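Local coordinates for RING finger protein unkempt homolog (PDB 5ELH) that binds specific RNA sequences through clustered CCCH zinc fingers and represses translation, shaping the early morphology of cortical neurons, at residues Leu93-Gly99 and Asp126-Tyr132. Residues are numbered along the deposited sequence; the frame is centred on the assembly and turned at random.
Sequences LRYYKTG and DLRSPVY
Two irregular segments, 93-99 and 126-132, run in roughly opposite directions without a continuous register; the nearest CA pairs are Arg-94 with Val-131 (4.8 Å), Lys-97 with Leu-127 and Thr-98 with Arg-128 (both 5.3 Å). A type II beta turn spans Tyr-95 to Thr-98, with Lys-97 at phi/psi 52/32; Thr-98 N and OG1 (chi1 p) reach Tyr-95 O at 3.1 and 2.7 Å. Only two backbone hydrogen bonds join the segments, Val-131 N to Leu-93 O (3.2 Å), before the turn, and Arg-128 N to Lys-97 O (2.9 Å), within it. Arg-128, rotamer p, t, m with chi4 -83°, bridges the stretch between them: its NH1 donates to Tyr-96 O (2.7 Å) and Leu-93 O (3.0 Å), and its NH2 to Leu-93 O (2.9 Å), all at the guanidinium edge. Lys-97, chi1 m, chi2 -91°, then extended, brings NZ to Asp-126 OD2 (3.1 Å) in a salt bridge; Asp-126 takes chi1 t. Arg-94 (t, p, t, chi4 88°) folds back so that Tyr-132 CE1 lies over one guanidinium face, 3.4 Å from Arg-94 CZ, while its NH2 is salt-bridged to Glu-136. Leu-93 CB meets Val-131 CB at 4.0 Å, and one water bridges Thr-98 O (2.9 Å) and Arg-128 O (2.8 Å). The pairing brings together the chain leading into and out of the zinc site of Cys-101, Cys-111, Cys-118 and His-122, consistent with closing off this CCCH finger. Tyr-96, Lys-97 and Arg-128 pack on helix 3-10, whereas Tyr-132 rests on Leu-137 and Met-140 of helix 134-142.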
# COMPACT_ATOMS: atom_id res chain seq x y z
N LEU A 93 -12.49 9.90 1.47
CA LEU A 93 -11.73 11.07 1.03
C LEU A 93 -12.39 12.39 1.43
O LEU A 93 -11.72 13.37 1.73
CB LEU A 93 -11.52 11.03 -0.49
CG LEU A 93 -10.46 10.04 -0.97
CD1 LEU A 93 -10.63 9.74 -2.46
CD2 LEU A 93 -9.07 10.57 -0.67
N ARG A 94 -13.71 12.38 1.49
CA ARG A 94 -14.50 13.55 1.82
C ARG A 94 -14.38 13.97 3.28
O ARG A 94 -14.43 15.16 3.59
CB ARG A 94 -15.98 13.27 1.51
CG ARG A 94 -16.95 14.33 2.00
CD ARG A 94 -16.69 15.67 1.35
NE ARG A 94 -17.66 16.67 1.77
CZ ARG A 94 -17.54 17.44 2.85
NH1 ARG A 94 -16.47 17.34 3.64
NH2 ARG A 94 -18.49 18.32 3.13
N TYR A 95 -14.23 12.99 4.16
CA TYR A 95 -14.39 13.23 5.60
C TYR A 95 -13.20 12.88 6.50
O TYR A 95 -13.04 13.48 7.56
CB TYR A 95 -15.62 12.50 6.11
CG TYR A 95 -16.91 13.13 5.66
CD1 TYR A 95 -17.20 14.46 5.96
CD2 TYR A 95 -17.86 12.40 4.95
CE1 TYR A 95 -18.37 15.04 5.58
CE2 TYR A 95 -19.05 12.98 4.55
CZ TYR A 95 -19.29 14.31 4.86
OH TYR A 95 -20.47 14.91 4.49
N TYR A 96 -12.37 11.93 6.09
CA TYR A 96 -11.27 11.47 6.96
C TYR A 96 -10.39 12.63 7.45
O TYR A 96 -9.88 13.41 6.65
CB TYR A 96 -10.43 10.43 6.24
CG TYR A 96 -9.27 9.88 7.04
CD1 TYR A 96 -9.48 9.12 8.18
CD2 TYR A 96 -7.97 10.11 6.63
CE1 TYR A 96 -8.41 8.62 8.91
CE2 TYR A 96 -6.90 9.61 7.35
CZ TYR A 96 -7.13 8.86 8.48
OH TYR A 96 -6.06 8.38 9.18
N LYS A 97 -10.26 12.73 8.77
CA LYS A 97 -9.44 13.75 9.44
C LYS A 97 -9.73 15.19 9.01
O LYS A 97 -8.82 16.02 9.02
CB LYS A 97 -7.95 13.47 9.23
CG LYS A 97 -7.49 12.08 9.67
CD LYS A 97 -7.03 12.08 11.09
CE LYS A 97 -6.63 10.69 11.51
NZ LYS A 97 -6.28 10.68 12.95
N THR A 98 -10.98 15.48 8.67
CA THR A 98 -11.36 16.84 8.25
C THR A 98 -11.90 17.69 9.39
O THR A 98 -12.08 18.90 9.24
CB THR A 98 -12.42 16.81 7.13
OG1 THR A 98 -13.59 16.13 7.59
CG2 THR A 98 -11.87 16.09 5.92
N GLY A 99 -12.17 17.06 10.53
CA GLY A 99 -12.66 17.76 11.71
C GLY A 99 -11.91 17.30 12.96
O GLY A 99 -11.23 16.27 12.93
N ASP A 126 -3.04 17.68 12.46
CA ASP A 126 -3.47 16.37 11.99
C ASP A 126 -4.64 16.51 11.02
O ASP A 126 -5.16 15.51 10.54
CB ASP A 126 -3.87 15.50 13.19
CG ASP A 126 -4.01 14.02 12.84
OD1 ASP A 126 -3.36 13.55 11.89
OD2 ASP A 126 -4.76 13.32 13.55
N LEU A 127 -5.06 17.74 10.74
CA LEU A 127 -6.19 17.97 9.83
C LEU A 127 -5.77 17.82 8.38
O LEU A 127 -4.63 18.09 8.02
CB LEU A 127 -6.76 19.37 10.02
CG LEU A 127 -7.55 19.61 11.31
CD1 LEU A 127 -7.71 21.11 11.55
CD2 LEU A 127 -8.90 18.93 11.23
N ARG A 128 -6.69 17.36 7.54
CA ARG A 128 -6.54 17.47 6.10
C ARG A 128 -7.75 18.19 5.54
O ARG A 128 -8.81 18.22 6.17
CB ARG A 128 -6.38 16.10 5.44
CG ARG A 128 -7.49 15.12 5.75
CD ARG A 128 -7.20 13.76 5.13
NE ARG A 128 -7.49 13.74 3.70
CZ ARG A 128 -8.70 13.54 3.17
NH1 ARG A 128 -9.75 13.34 3.94
NH2 ARG A 128 -8.84 13.56 1.86
N SER A 129 -7.59 18.77 4.36
CA SER A 129 -8.71 19.40 3.69
C SER A 129 -9.55 18.29 3.08
O SER A 129 -9.02 17.28 2.64
CB SER A 129 -8.21 20.33 2.59
OG SER A 129 -7.29 21.28 3.12
N PRO A 130 -10.87 18.47 3.08
CA PRO A 130 -11.67 17.47 2.38
C PRO A 130 -11.37 17.40 0.89
O PRO A 130 -10.79 18.33 0.32
CB PRO A 130 -13.12 17.94 2.63
CG PRO A 130 -13.03 19.28 3.24
CD PRO A 130 -11.70 19.41 3.85
N VAL A 131 -11.70 16.26 0.29
CA VAL A 131 -11.81 16.14 -1.17
C VAL A 131 -13.30 16.14 -1.45
O VAL A 131 -14.05 15.39 -0.83
CB VAL A 131 -11.18 14.84 -1.69
CG1 VAL A 131 -11.57 14.58 -3.16
CG2 VAL A 131 -9.67 14.87 -1.54
N TYR A 132 -13.74 16.98 -2.38
CA TYR A 132 -15.16 17.13 -2.66
C TYR A 132 -15.50 16.54 -4.03
O TYR A 132 -14.72 16.66 -4.97
CB TYR A 132 -15.53 18.61 -2.67
CG TYR A 132 -15.42 19.34 -1.34
CD1 TYR A 132 -16.44 19.25 -0.40
CD2 TYR A 132 -14.33 20.15 -1.05
CE1 TYR A 132 -16.36 19.94 0.80
CE2 TYR A 132 -14.25 20.84 0.15
CZ TYR A 132 -15.27 20.73 1.07
OH TYR A 132 -15.20 21.41 2.27
O HOH W 1 -2.99 10.64 12.37
O HOH W 2 -10.59 20.14 7.10